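Local coordinates for probable benzoylformate decarboxylase (Rhodococcus jostii, PDB 7ORX), which belongs to the thiamine diphosphate-dependent enzyme family and binds thiamine diphosphate together with a sodium ion in a four-chain assembly, at residues C[86-91]-C[401-405]; C[215-220]-C[395-399]; C[223-228]-C[245-251]; C[258-263]-C[281-287]; C[277-281]-C[307-313]. One frame throughout, in Å; residues are numbered along the deposited sequence.

Interaction 1: residues C[86-91]-C[401-405]. With TPP (thiamine diphosphate), chain I.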
# COMPACT_ATOMS: atom_id res chain seq x y z
N THR C 86 10.79 8.78 -10.26
CA THR C 86 11.00 7.53 -11.04
C THR C 86 12.43 7.51 -11.59
O THR C 86 13.04 6.43 -11.60
CB THR C 86 10.00 7.37 -12.20
OG1 THR C 86 10.18 8.36 -13.24
CG2 THR C 86 8.56 7.33 -11.70
N ASN C 87 12.93 8.64 -12.09
CA ASN C 87 14.28 8.67 -12.70
C ASN C 87 15.29 8.36 -11.59
O ASN C 87 16.23 7.61 -11.85
CB ASN C 87 14.56 9.99 -13.43
CG ASN C 87 13.88 10.02 -14.79
OD1 ASN C 87 13.91 9.05 -15.54
ND2 ASN C 87 13.24 11.12 -15.12
N SER C 88 15.05 8.89 -10.38
CA SER C 88 15.96 8.73 -9.21
C SER C 88 16.11 7.25 -8.85
O SER C 88 17.24 6.82 -8.57
CB SER C 88 15.47 9.56 -8.08
OG SER C 88 15.19 10.89 -8.55
N VAL C 89 15.02 6.50 -8.96
CA VAL C 89 15.01 5.04 -8.67
C VAL C 89 15.98 4.35 -9.61
O VAL C 89 16.90 3.66 -9.13
CB VAL C 89 13.57 4.49 -8.74
CG1 VAL C 89 13.51 2.98 -8.87
CG2 VAL C 89 12.76 4.96 -7.54
N TYR C 90 15.83 4.52 -10.91
CA TYR C 90 16.62 3.76 -11.92
C TYR C 90 18.04 4.33 -12.05
O TYR C 90 18.89 3.59 -12.50
CB TYR C 90 15.83 3.64 -13.21
CG TYR C 90 14.64 2.73 -13.07
CD1 TYR C 90 14.82 1.36 -13.03
CD2 TYR C 90 13.35 3.22 -12.94
CE1 TYR C 90 13.75 0.50 -12.89
CE2 TYR C 90 12.26 2.36 -12.81
CZ TYR C 90 12.46 0.99 -12.78
OH TYR C 90 11.40 0.14 -12.57
N SER C 91 18.29 5.54 -11.59
CA SER C 91 19.64 6.14 -11.59
C SER C 91 20.36 5.88 -10.26
O SER C 91 21.52 6.31 -10.14
CB SER C 91 19.59 7.61 -11.93
OG SER C 91 19.02 8.41 -10.91
N PRO C 401 17.73 10.66 -18.67
CA PRO C 401 16.77 10.19 -17.68
C PRO C 401 16.68 8.66 -17.65
O PRO C 401 16.36 8.08 -18.68
CB PRO C 401 15.43 10.80 -18.14
CG PRO C 401 15.66 11.25 -19.55
CD PRO C 401 17.12 11.60 -19.61
N ALA C 402 16.89 8.06 -16.49
CA ALA C 402 17.08 6.59 -16.35
C ALA C 402 15.75 5.84 -16.46
O ALA C 402 15.83 4.64 -16.63
CB ALA C 402 17.83 6.26 -15.08
N SER C 403 14.60 6.49 -16.40
CA SER C 403 13.32 5.81 -16.71
C SER C 403 12.59 6.56 -17.83
O SER C 403 11.38 6.40 -17.98
CB SER C 403 12.45 5.65 -15.50
OG SER C 403 11.68 6.84 -15.29
N GLY C 404 13.31 7.34 -18.62
CA GLY C 404 12.75 8.15 -19.72
C GLY C 404 11.59 9.01 -19.25
O GLY C 404 10.79 9.41 -20.09
N GLY C 405 11.50 9.28 -17.95
CA GLY C 405 10.61 10.31 -17.39
C GLY C 405 11.05 11.67 -17.88
O GLY C 405 12.15 12.10 -17.48
N1' TPP I . 5.57 12.04 -20.73
C2' TPP I . 6.64 11.87 -19.95
CM2 TPP I . 6.64 12.53 -18.60
N3' TPP I . 7.72 11.15 -20.27
C4' TPP I . 7.72 10.55 -21.47
N4' TPP I . 8.81 9.82 -21.76
C5' TPP I . 6.64 10.67 -22.38
C6' TPP I . 5.58 11.43 -21.93
C7' TPP I . 6.63 10.02 -23.75
N3 TPP I . 7.62 10.59 -24.69
C2 TPP I . 8.71 9.91 -25.08
S1 TPP I . 9.65 10.75 -26.24
C5 TPP I . 8.50 12.05 -26.19
C4 TPP I . 7.52 11.86 -25.27
CM4 TPP I . 6.44 12.83 -24.91
C6 TPP I . 8.61 13.21 -27.15
C7 TPP I . 9.55 14.28 -26.68
O7 TPP I . 10.51 14.47 -27.74
PA TPP I . 11.40 15.80 -27.82
O1A TPP I . 11.96 16.35 -26.55
O2A TPP I . 10.57 16.73 -28.62
O3A TPP I . 12.59 15.14 -28.68
PB TPP I . 12.53 14.43 -30.14
O1B TPP I . 13.94 14.02 -30.52
O2B TPP I . 11.58 13.25 -30.03
O3B TPP I . 11.98 15.51 -31.05
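Helix 82-90 of the N-terminal TPP-binding domain ends against a type I beta turn, P401 to G404, that leads toward the cofactor in the C-terminal TPP-binding domain. P401 opens the turn, its CB 3.5 Å from N87 OD1, and A402 and S403 form its two central positions. A402 turns its small methyl toward the helix end, where it meets Y90 CB at 3.8 Å and S91 CB at 3.9 Å; anything larger would press on the helix. S403 meets the helix with both its backbone and its hydroxyl. Its backbone N donates to N87 OD1 at 2.8 Å, and its OG lies 3.0 Å from T86 OG1 and 3.1 Å from N87 OD1; T86 OG1 has its hydrogen bond with the carbonyl of G83. S403 CB packs on Y90 CD2 at 3.6 Å, and the Y90 hydroxyl reaches E110 of the second subunit. G404 closes the turn with positive phi, and its O accepts a 2.6 Å hydrogen bond from N4' of thiamine diphosphate. At G405 a CB would run into N87 ND2, which instead donates to G405 O at 2.8 Å; G405 N adds a weak bond to N87 OD1 at 3.4 Å. An asparagine suits this place because one amide both accepts and donates, so N87 ties the backbone beside the cofactor's aminopyrimidine to a helix of another domain.

Interaction 2: residues C[215-220]-C[395-399]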
# COMPACT_ATOMS: atom_id res chain seq x y z
N ASP C 215 30.09 4.13 -14.18
CA ASP C 215 30.33 5.60 -14.12
C ASP C 215 30.09 6.07 -12.68
O ASP C 215 30.99 6.69 -12.12
CB ASP C 215 29.48 6.40 -15.12
CG ASP C 215 29.95 7.82 -15.37
OD1 ASP C 215 31.18 8.00 -15.66
OD2 ASP C 215 29.08 8.75 -15.29
N ALA C 216 28.94 5.75 -12.09
CA ALA C 216 28.62 6.07 -10.66
C ALA C 216 29.77 5.71 -9.72
O ALA C 216 30.02 6.52 -8.83
CB ALA C 216 27.34 5.40 -10.23
N ASP C 217 30.45 4.58 -9.90
CA ASP C 217 31.48 4.05 -8.95
C ASP C 217 32.87 4.55 -9.36
O ASP C 217 33.87 4.04 -8.77
CB ASP C 217 31.44 2.52 -8.83
CG ASP C 217 30.54 2.02 -7.68
OD1 ASP C 217 29.49 2.72 -7.39
OD2 ASP C 217 30.90 0.93 -7.03
N ARG C 218 32.93 5.47 -10.34
CA ARG C 218 34.19 6.12 -10.80
C ARG C 218 35.17 5.03 -11.23
O ARG C 218 36.34 5.14 -10.86
CB ARG C 218 34.78 6.99 -9.68
CG ARG C 218 33.89 8.16 -9.31
CD ARG C 218 34.11 8.84 -7.97
NE ARG C 218 34.27 10.27 -8.19
CZ ARG C 218 33.29 11.14 -8.48
NH1 ARG C 218 32.03 10.77 -8.59
NH2 ARG C 218 33.59 12.41 -8.66
N ALA C 219 34.71 4.03 -11.96
CA ALA C 219 35.51 2.87 -12.39
C ALA C 219 35.80 2.90 -13.91
O ALA C 219 36.18 1.85 -14.45
CB ALA C 219 34.77 1.62 -12.03
N ASN C 220 35.65 4.06 -14.57
CA ASN C 220 35.85 4.21 -16.04
C ASN C 220 37.24 3.69 -16.42
O ASN C 220 37.30 2.83 -17.32
CB ASN C 220 35.57 5.64 -16.47
CG ASN C 220 34.20 6.12 -16.03
OD1 ASN C 220 33.95 6.20 -14.83
ND2 ASN C 220 33.32 6.41 -17.00
N GLN C 395 35.07 10.69 -16.52
CA GLN C 395 33.96 10.27 -15.62
C GLN C 395 32.85 11.33 -15.70
O GLN C 395 33.15 12.52 -15.83
CB GLN C 395 34.52 10.10 -14.20
CG GLN C 395 33.55 9.51 -13.21
CD GLN C 395 32.52 10.49 -12.72
OE1 GLN C 395 31.43 10.06 -12.32
NE2 GLN C 395 32.82 11.79 -12.73
N GLY C 396 31.60 10.92 -15.62
CA GLY C 396 30.50 11.85 -15.40
C GLY C 396 30.29 12.81 -16.57
O GLY C 396 29.90 13.94 -16.29
N SER C 397 30.44 12.33 -17.81
CA SER C 397 30.33 13.16 -19.03
C SER C 397 28.95 13.10 -19.69
O SER C 397 28.71 13.97 -20.55
CB SER C 397 31.38 12.79 -20.00
OG SER C 397 32.65 13.10 -19.47
N TYR C 398 28.08 12.17 -19.31
CA TYR C 398 26.74 11.95 -19.92
C TYR C 398 25.73 11.55 -18.84
O TYR C 398 26.01 10.63 -18.07
CB TYR C 398 26.83 10.87 -21.00
CG TYR C 398 25.56 10.62 -21.77
CD1 TYR C 398 25.24 11.40 -22.86
CD2 TYR C 398 24.66 9.63 -21.43
CE1 TYR C 398 24.08 11.21 -23.58
CE2 TYR C 398 23.48 9.42 -22.14
CZ TYR C 398 23.20 10.21 -23.22
OH TYR C 398 22.06 10.07 -23.95
N TYR C 399 24.58 12.22 -18.83
CA TYR C 399 23.38 11.86 -18.05
C TYR C 399 22.17 11.94 -18.99
O TYR C 399 22.05 12.86 -19.73
CB TYR C 399 23.22 12.76 -16.81
CG TYR C 399 24.43 12.72 -15.93
CD1 TYR C 399 24.63 11.69 -15.06
CD2 TYR C 399 25.41 13.67 -16.04
CE1 TYR C 399 25.77 11.62 -14.26
CE2 TYR C 399 26.57 13.61 -15.27
CZ TYR C 399 26.73 12.59 -14.37
OH TYR C 399 27.87 12.59 -13.65
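D215 stands in the last turn of helix 212-216 in the central domain, and its t rotamer carries the carboxylate across to the chain entering strand 398-399 of the C-terminal domain. There OD1 accepts a hydrogen bond from the backbone N of G396 at 3.0 Å, with a nearly straight N-H...O angle of 171°. The same OD1 accepts another from N220 ND2 at 3.0 Å, with N220 in an m rotamer, and OD2 forms a salt bridge with R242. Aspartate fits because its short side chain offers two oxygens to these separate donors. Q395 lies extended at chi1 (t) but bends at chi2 (m), which folds its amide back over the helix end: its CG comes 3.7 Å from D215 OD1 and also 3.7 Å from N220 OD1. R218, the C-prime residue of a Schellman motif, has positive phi; its N bonds to D215 O at 2.9 Å. Its side chain then runs alongside Q395, bringing NH1 within 3.8 Å of OE1 and setting the amide carbon CD over one guanidinium face. G396 also has positive phi, and a CB there would strike Q395 NE2. The Y399 ring, at chi1 (m), comes nearer the helix, OH to D215 OD2 being 4.3 Å. The chemistry implies a polar domain junction in which one buried carboxylate, neutralised by R242, holds the backbone leading into an edge strand.

Interaction 3: residues C[223-228]-C[245-251]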
# COMPACT_ATOMS: atom_id res chain seq x y z
N ALA C 223 37.61 -0.28 -16.03
CA ALA C 223 36.91 -0.86 -17.18
C ALA C 223 37.83 -0.76 -18.41
O ALA C 223 37.94 -1.75 -19.16
CB ALA C 223 35.65 -0.10 -17.42
N VAL C 224 38.48 0.39 -18.60
CA VAL C 224 39.41 0.59 -19.74
C VAL C 224 40.52 -0.44 -19.62
O VAL C 224 40.78 -1.13 -20.62
CB VAL C 224 39.98 2.02 -19.82
CG1 VAL C 224 41.28 2.05 -20.60
CG2 VAL C 224 38.98 3.00 -20.40
N LEU C 225 41.14 -0.55 -18.44
CA LEU C 225 42.33 -1.41 -18.29
C LEU C 225 41.92 -2.86 -18.58
O LEU C 225 42.66 -3.59 -19.23
CB LEU C 225 42.90 -1.20 -16.90
CG LEU C 225 44.09 -2.09 -16.56
CD1 LEU C 225 45.21 -1.97 -17.59
CD2 LEU C 225 44.59 -1.76 -15.18
N LEU C 226 40.73 -3.24 -18.17
CA LEU C 226 40.21 -4.62 -18.33
C LEU C 226 39.97 -4.91 -19.82
O LEU C 226 40.35 -5.99 -20.26
CB LEU C 226 38.92 -4.78 -17.52
CG LEU C 226 38.25 -6.15 -17.63
CD1 LEU C 226 39.23 -7.26 -17.20
CD2 LEU C 226 36.98 -6.23 -16.78
N ALA C 227 39.35 -3.98 -20.55
CA ALA C 227 39.17 -4.08 -22.01
C ALA C 227 40.54 -4.18 -22.69
O ALA C 227 40.65 -5.02 -23.61
CB ALA C 227 38.37 -2.91 -22.53
N GLU C 228 41.54 -3.39 -22.29
CA GLU C 228 42.92 -3.49 -22.84
C GLU C 228 43.46 -4.90 -22.61
O GLU C 228 43.95 -5.51 -23.57
CB GLU C 228 43.83 -2.39 -22.30
CG GLU C 228 43.71 -1.09 -23.13
CD GLU C 228 44.08 0.22 -22.44
OE1 GLU C 228 44.47 0.16 -21.20
OE2 GLU C 228 43.95 1.31 -23.12
N PHE C 245 32.43 4.64 -20.27
CA PHE C 245 33.67 4.28 -21.00
C PHE C 245 34.03 5.38 -21.98
O PHE C 245 33.13 6.01 -22.53
CB PHE C 245 33.40 2.99 -21.77
CG PHE C 245 34.62 2.23 -22.16
CD1 PHE C 245 35.27 1.44 -21.23
CD2 PHE C 245 35.06 2.24 -23.46
CE1 PHE C 245 36.38 0.70 -21.59
CE2 PHE C 245 36.18 1.49 -23.82
CZ PHE C 245 36.85 0.73 -22.88
N PRO C 246 35.32 5.61 -22.27
CA PRO C 246 35.70 6.60 -23.29
C PRO C 246 35.14 6.21 -24.67
O PRO C 246 35.38 5.12 -25.10
CB PRO C 246 37.25 6.60 -23.26
CG PRO C 246 37.69 5.76 -22.09
CD PRO C 246 36.48 4.95 -21.65
N THR C 247 34.39 7.08 -25.34
CA THR C 247 33.74 6.76 -26.65
C THR C 247 34.73 6.72 -27.81
O THR C 247 34.27 6.36 -28.90
CB THR C 247 32.63 7.75 -27.03
OG1 THR C 247 33.20 9.03 -27.34
CG2 THR C 247 31.58 7.84 -25.94
N ARG C 248 36.00 7.09 -27.62
CA ARG C 248 36.99 7.02 -28.75
C ARG C 248 38.11 6.04 -28.36
O ARG C 248 39.18 6.04 -28.94
CB ARG C 248 37.52 8.40 -29.17
CG ARG C 248 36.43 9.40 -29.52
CD ARG C 248 35.57 8.95 -30.70
NE ARG C 248 36.32 9.02 -31.97
CZ ARG C 248 35.98 8.33 -33.07
NH1 ARG C 248 34.91 7.55 -33.06
NH2 ARG C 248 36.71 8.40 -34.17
N HIS C 249 37.89 5.22 -27.38
CA HIS C 249 38.81 4.10 -27.11
C HIS C 249 38.68 3.05 -28.21
O HIS C 249 37.59 2.78 -28.69
CB HIS C 249 38.51 3.51 -25.74
CG HIS C 249 39.56 2.55 -25.31
ND1 HIS C 249 39.47 1.24 -25.64
CD2 HIS C 249 40.70 2.71 -24.61
CE1 HIS C 249 40.53 0.60 -25.15
NE2 HIS C 249 41.30 1.49 -24.49
N PRO C 250 39.78 2.39 -28.61
CA PRO C 250 39.71 1.24 -29.52
C PRO C 250 38.56 0.26 -29.28
O PRO C 250 37.88 -0.09 -30.23
CB PRO C 250 41.07 0.59 -29.29
CG PRO C 250 41.96 1.81 -29.20
CD PRO C 250 41.17 2.74 -28.29
N SER C 251 38.34 -0.16 -28.03
CA SER C 251 37.33 -1.17 -27.64
C SER C 251 35.90 -0.65 -27.83
O SER C 251 35.01 -1.47 -27.97
CB SER C 251 37.56 -1.64 -26.26
OG SER C 251 38.72 -2.48 -26.17
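Helix 220-230 packs on the loop that joins strands 234-236 and 252-255 in the Rossmann-like central domain. A223 opens the contact: its methyl lies 4.1 Å from F245 CD1, and its O sits at the edge of that ring, 3.8 Å from CE1. V224 meets three loop residues, with CG2 touching F245 CE1 at 3.7 Å and P246 CD at 3.4 Å while CG1 approaches H249 NE2 at 3.9 Å; a branched side chain can serve all three. One turn on, A227 CB meets F245 CZ at 4.0 Å and S251 OG at 3.7 Å, that hydroxyl being bonded to the carbonyl of A232. Alanine at 223 and 227 leaves room for the ring, which also packs on V234 and L210. E228 ends the segment; OE2 accepts a hydrogen bond from H249 NE2 at 3.0 Å. H249 ND1 accepts another from S251 N at 3.0 Å, so both imidazole nitrogens are engaged, fixing the ring's orientation and tying loop to helix at the more exposed margin of an apolar contact.

Interaction 4: residues C[258-263]-C[281-287]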
# COMPACT_ATOMS: atom_id res chain seq x y z
N ALA C 258 17.89 -1.65 -27.83
CA ALA C 258 17.01 -1.96 -26.67
C ALA C 258 15.85 -2.84 -27.14
O ALA C 258 14.72 -2.66 -26.64
CB ALA C 258 16.53 -0.68 -26.03
N GLY C 259 16.11 -3.74 -28.07
CA GLY C 259 15.20 -4.82 -28.50
C GLY C 259 15.85 -6.15 -28.19
O GLY C 259 17.08 -6.24 -28.24
N VAL C 260 15.05 -7.16 -27.88
CA VAL C 260 15.58 -8.48 -27.44
C VAL C 260 16.34 -9.13 -28.62
O VAL C 260 17.50 -9.52 -28.43
CB VAL C 260 14.45 -9.36 -26.92
CG1 VAL C 260 14.95 -10.71 -26.47
CG2 VAL C 260 13.68 -8.69 -25.79
N ALA C 261 15.71 -9.24 -29.78
CA ALA C 261 16.25 -9.92 -30.98
C ALA C 261 17.45 -9.13 -31.49
O ALA C 261 18.43 -9.74 -31.91
CB ALA C 261 15.20 -10.03 -32.06
N ASP C 262 17.34 -7.80 -31.42
CA ASP C 262 18.32 -6.85 -32.02
C ASP C 262 19.63 -6.92 -31.23
O ASP C 262 20.72 -6.91 -31.88
CB ASP C 262 17.72 -5.44 -32.08
CG ASP C 262 16.56 -5.25 -33.06
OD1 ASP C 262 16.25 -6.20 -33.85
OD2 ASP C 262 15.98 -4.14 -33.04
N LEU C 263 19.53 -6.97 -29.90
CA LEU C 263 20.70 -7.03 -28.97
C LEU C 263 21.44 -8.36 -29.19
O LEU C 263 22.67 -8.32 -29.34
CB LEU C 263 20.21 -6.86 -27.53
CG LEU C 263 21.31 -6.70 -26.48
CD1 LEU C 263 20.78 -6.03 -25.23
CD2 LEU C 263 21.92 -8.05 -26.11
N PHE C 281 17.90 -7.09 -19.32
CA PHE C 281 18.42 -5.83 -19.84
C PHE C 281 17.28 -4.79 -19.80
O PHE C 281 16.08 -5.13 -19.69
CB PHE C 281 18.98 -5.99 -21.27
CG PHE C 281 20.30 -6.70 -21.47
CD1 PHE C 281 21.50 -6.09 -21.17
CD2 PHE C 281 20.35 -7.96 -22.05
CE1 PHE C 281 22.71 -6.75 -21.36
CE2 PHE C 281 21.57 -8.58 -22.32
CZ PHE C 281 22.75 -7.97 -21.97
N ARG C 282 17.65 -3.53 -19.98
CA ARG C 282 16.71 -2.38 -20.03
C ARG C 282 16.21 -2.20 -21.49
O ARG C 282 16.44 -1.16 -22.15
CB ARG C 282 17.48 -1.20 -19.45
CG ARG C 282 16.59 -0.18 -18.79
CD ARG C 282 16.26 -0.43 -17.35
NE ARG C 282 15.50 0.78 -17.01
CZ ARG C 282 14.21 0.83 -16.70
NH1 ARG C 282 13.47 -0.27 -16.63
NH2 ARG C 282 13.67 2.00 -16.39
N TYR C 283 15.51 -3.21 -21.99
CA TYR C 283 14.80 -3.26 -23.29
C TYR C 283 13.71 -2.19 -23.26
O TYR C 283 13.38 -1.73 -22.18
CB TYR C 283 14.16 -4.63 -23.51
CG TYR C 283 15.09 -5.82 -23.45
CD1 TYR C 283 16.19 -5.90 -24.29
CD2 TYR C 283 14.85 -6.92 -22.63
CE1 TYR C 283 17.05 -6.98 -24.29
CE2 TYR C 283 15.69 -8.02 -22.64
CZ TYR C 283 16.80 -8.05 -23.47
OH TYR C 283 17.67 -9.10 -23.60
N HIS C 284 13.16 -1.83 -24.41
CA HIS C 284 12.21 -0.69 -24.55
C HIS C 284 11.12 -1.07 -25.55
O HIS C 284 10.04 -1.50 -25.12
CB HIS C 284 12.98 0.59 -24.93
CG HIS C 284 12.15 1.83 -24.90
ND1 HIS C 284 12.72 3.09 -24.79
CD2 HIS C 284 10.80 2.02 -24.92
CE1 HIS C 284 11.76 4.00 -24.78
NE2 HIS C 284 10.57 3.37 -24.85
N GLN C 285 11.41 -0.90 -26.84
CA GLN C 285 10.68 -1.55 -27.96
C GLN C 285 10.59 -3.06 -27.63
O GLN C 285 11.59 -3.64 -27.22
CB GLN C 285 11.32 -1.19 -29.31
CG GLN C 285 12.81 -1.53 -29.46
CD GLN C 285 13.81 -0.42 -29.13
OE1 GLN C 285 13.52 0.54 -28.46
NE2 GLN C 285 15.05 -0.54 -29.59
N TYR C 286 9.39 -3.64 -27.79
CA TYR C 286 9.11 -5.09 -27.79
C TYR C 286 9.45 -5.63 -29.17
O TYR C 286 8.61 -5.51 -30.09
CB TYR C 286 7.63 -5.37 -27.47
CG TYR C 286 7.26 -6.83 -27.38
CD1 TYR C 286 7.99 -7.69 -26.57
CD2 TYR C 286 6.16 -7.35 -28.07
CE1 TYR C 286 7.65 -9.03 -26.45
CE2 TYR C 286 5.80 -8.68 -27.95
CZ TYR C 286 6.55 -9.52 -27.14
OH TYR C 286 6.25 -10.85 -26.98
N VAL C 287 10.64 -6.23 -29.32
CA VAL C 287 11.01 -7.00 -30.55
C VAL C 287 11.46 -8.39 -30.07
O VAL C 287 12.62 -8.60 -29.73
CB VAL C 287 12.00 -6.22 -31.46
CG1 VAL C 287 12.59 -4.99 -30.78
CG2 VAL C 287 13.11 -7.08 -32.08
O HOH W 1 18.69 -9.66 -25.81
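Two backbone hydrogen bonds join the start of helix 260-266 to the loop after strand 272-276, both parts of the Rossmann-like central domain. H284 N donates to A258 O at 2.8 Å, and A261 N, in the first turn of the helix, donates to V287 O at 3.2 Å, so the loop supplies an acceptor at a helix N-terminus where amides lack partners of their own. The Y283 CA adds a CA-H...O contact to A258 O at 3.4 Å. Beyond these bonds the packing is apolar. G259 holds the N-cap position, where a CB would collide with V287 CG1; its CA lies 3.5 Å from that atom. V287 CG2 meets A261 CB at 3.6 Å, and beta-branched valine fills the space beside the helix start. The rings of Y283 and F281 each receive a methyl on one face: V260 CG2 lies 3.7 Å from the Y283 ring centroid and L263 CD1 3.8 Å from that of F281, both CH-pi contacts. On the far side of the loop, R282 makes a cation-pi contact with Y90, and the H284 side chain, about 7 Å from a bound thiamine diphosphate, packs on M112 of the second subunit. The hydroxyl of Y283 completes the contact through a water, to which Y283 OH donates at 2.5 Å and which in turn donates to V260 O at 2.9 Å.

Interaction 5: residues C[277-281]-C[307-313]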
# COMPACT_ATOMS: atom_id res chain seq x y z
N GLY C 277 27.34 -3.61 -14.07
CA GLY C 277 26.71 -2.39 -13.58
C GLY C 277 25.51 -2.01 -14.38
O GLY C 277 25.23 -0.76 -14.48
N ALA C 278 24.76 -2.99 -14.89
CA ALA C 278 23.50 -2.72 -15.62
C ALA C 278 22.51 -3.81 -15.32
O ALA C 278 22.91 -4.93 -15.02
CB ALA C 278 23.72 -2.64 -17.14
N PRO C 279 21.21 -3.55 -15.49
CA PRO C 279 20.21 -4.61 -15.51
C PRO C 279 20.52 -5.45 -16.74
O PRO C 279 21.31 -5.01 -17.57
CB PRO C 279 18.85 -3.93 -15.63
CG PRO C 279 19.15 -2.46 -15.34
CD PRO C 279 20.60 -2.22 -15.72
N VAL C 280 19.92 -6.63 -16.81
CA VAL C 280 19.90 -7.56 -17.97
C VAL C 280 18.43 -7.79 -18.32
O VAL C 280 17.74 -8.52 -17.63
CB VAL C 280 20.63 -8.88 -17.62
CG1 VAL C 280 20.59 -9.87 -18.73
CG2 VAL C 280 22.07 -8.62 -17.26
N PHE C 281 17.90 -7.09 -19.32
CA PHE C 281 18.42 -5.83 -19.84
C PHE C 281 17.28 -4.79 -19.80
O PHE C 281 16.08 -5.13 -19.69
CB PHE C 281 18.98 -5.99 -21.27
CG PHE C 281 20.30 -6.70 -21.47
CD1 PHE C 281 21.50 -6.09 -21.17
CD2 PHE C 281 20.35 -7.96 -22.05
CE1 PHE C 281 22.71 -6.75 -21.36
CE2 PHE C 281 21.57 -8.58 -22.32
CZ PHE C 281 22.75 -7.97 -21.97
N GLU C 307 18.10 -6.18 -9.54
CA GLU C 307 18.58 -6.40 -10.94
C GLU C 307 19.00 -7.86 -11.09
O GLU C 307 18.57 -8.46 -12.06
CB GLU C 307 19.76 -5.49 -11.31
CG GLU C 307 19.38 -4.05 -11.64
CD GLU C 307 20.50 -3.01 -11.77
OE1 GLU C 307 21.67 -3.41 -12.09
OE2 GLU C 307 20.20 -1.79 -11.55
N ALA C 308 19.76 -8.45 -10.15
CA ALA C 308 20.25 -9.84 -10.32
C ALA C 308 19.08 -10.82 -10.25
O ALA C 308 18.98 -11.70 -11.10
CB ALA C 308 21.32 -10.13 -9.30
N ALA C 309 18.14 -10.64 -9.35
CA ALA C 309 16.98 -11.55 -9.18
C ALA C 309 16.07 -11.54 -10.41
O ALA C 309 15.60 -12.61 -10.79
CB ALA C 309 16.18 -11.17 -7.95
N ARG C 310 15.73 -10.37 -10.94
CA ARG C 310 14.63 -10.24 -11.94
C ARG C 310 15.12 -10.55 -13.36
O ARG C 310 14.25 -10.82 -14.20
CB ARG C 310 13.96 -8.87 -11.87
CG ARG C 310 14.72 -7.77 -12.59
CD ARG C 310 13.96 -6.49 -12.36
NE ARG C 310 14.65 -5.38 -13.00
CZ ARG C 310 15.31 -4.41 -12.35
NH1 ARG C 310 15.42 -4.41 -11.03
NH2 ARG C 310 15.90 -3.45 -13.02
N ALA C 311 16.44 -10.56 -13.62
CA ALA C 311 17.00 -10.90 -14.95
C ALA C 311 16.40 -12.22 -15.39
O ALA C 311 16.27 -13.15 -14.59
CB ALA C 311 18.50 -11.01 -14.95
N PRO C 312 16.02 -12.34 -16.68
CA PRO C 312 15.50 -13.58 -17.24
C PRO C 312 16.58 -14.56 -17.72
O PRO C 312 16.21 -15.68 -17.99
CB PRO C 312 14.67 -13.06 -18.43
CG PRO C 312 15.45 -11.86 -18.92
CD PRO C 312 15.93 -11.22 -17.65
N ILE C 313 17.83 -14.14 -17.85
CA ILE C 313 18.95 -15.13 -18.05
C ILE C 313 20.17 -14.64 -17.28
O ILE C 313 20.16 -13.46 -16.82
CB ILE C 313 19.31 -15.36 -19.54
CG1 ILE C 313 19.26 -14.06 -20.33
CG2 ILE C 313 18.43 -16.38 -20.22
CD1 ILE C 313 20.25 -13.05 -19.86
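V280, E307 and P279 carry most of this buried contact. V280 points its side chain just past helix 305-310, setting CB 4.0 Å from A311 CB and CG1 3.4 Å from I313 CD1; its O lies 3.3 Å from P312 CD. A compact beta-branched residue fits this pocket, which L298 and V275 line from the sheet. P279 CG lies 3.9 Å from E307 CD, the carboxylate carbon, and 4.0 Å from E307 CG, and P279 CB is 4.0 Å from R310 NH2. E307 OE1 comes 3.4 Å from P279 N, which has no hydrogen to share. The carboxylate finds its donors elsewhere, OE1 with T302 and OE2 with H92, while E307 CG packs on the proline ring. R310 NE reaches the Q109 carbonyl of the second subunit, and the R310 carbonyl accepts from R140 of the third. The contact thus rests mainly on van der Waals fit between a loop leaving strand 272-276 and the helix after strand 297-302, neighbouring parallel strands, as in the beta-alpha architecture of a Rossmann-like domain.

How the interactions relate
Interactions 3, 4 and 5 belong to the central domain, built on the parallel sheet 252-255, 234-236, 206-210, 272-276, 297-302, 315-318. Interaction 3 closes before 4 and 5 open; these two alternate along the chain and share F281, with centres 13 Å apart. Interactions 1 and 2 bring distant sequence to the C-terminal domain: 1 spans from the N-terminal domain and 2 from the central one, and their segments 395-399 and 401-405 adjoin, with centres 16 Å apart. R282 of interaction 4 touches Y90, A402 and S403 of interaction 1, while N220 of interaction 2 meets F245 of interaction 3. The three domains are thereby joined, at interaction 1 beside the cofactor, and interactions 1, 4 and 5 touch the second subunit.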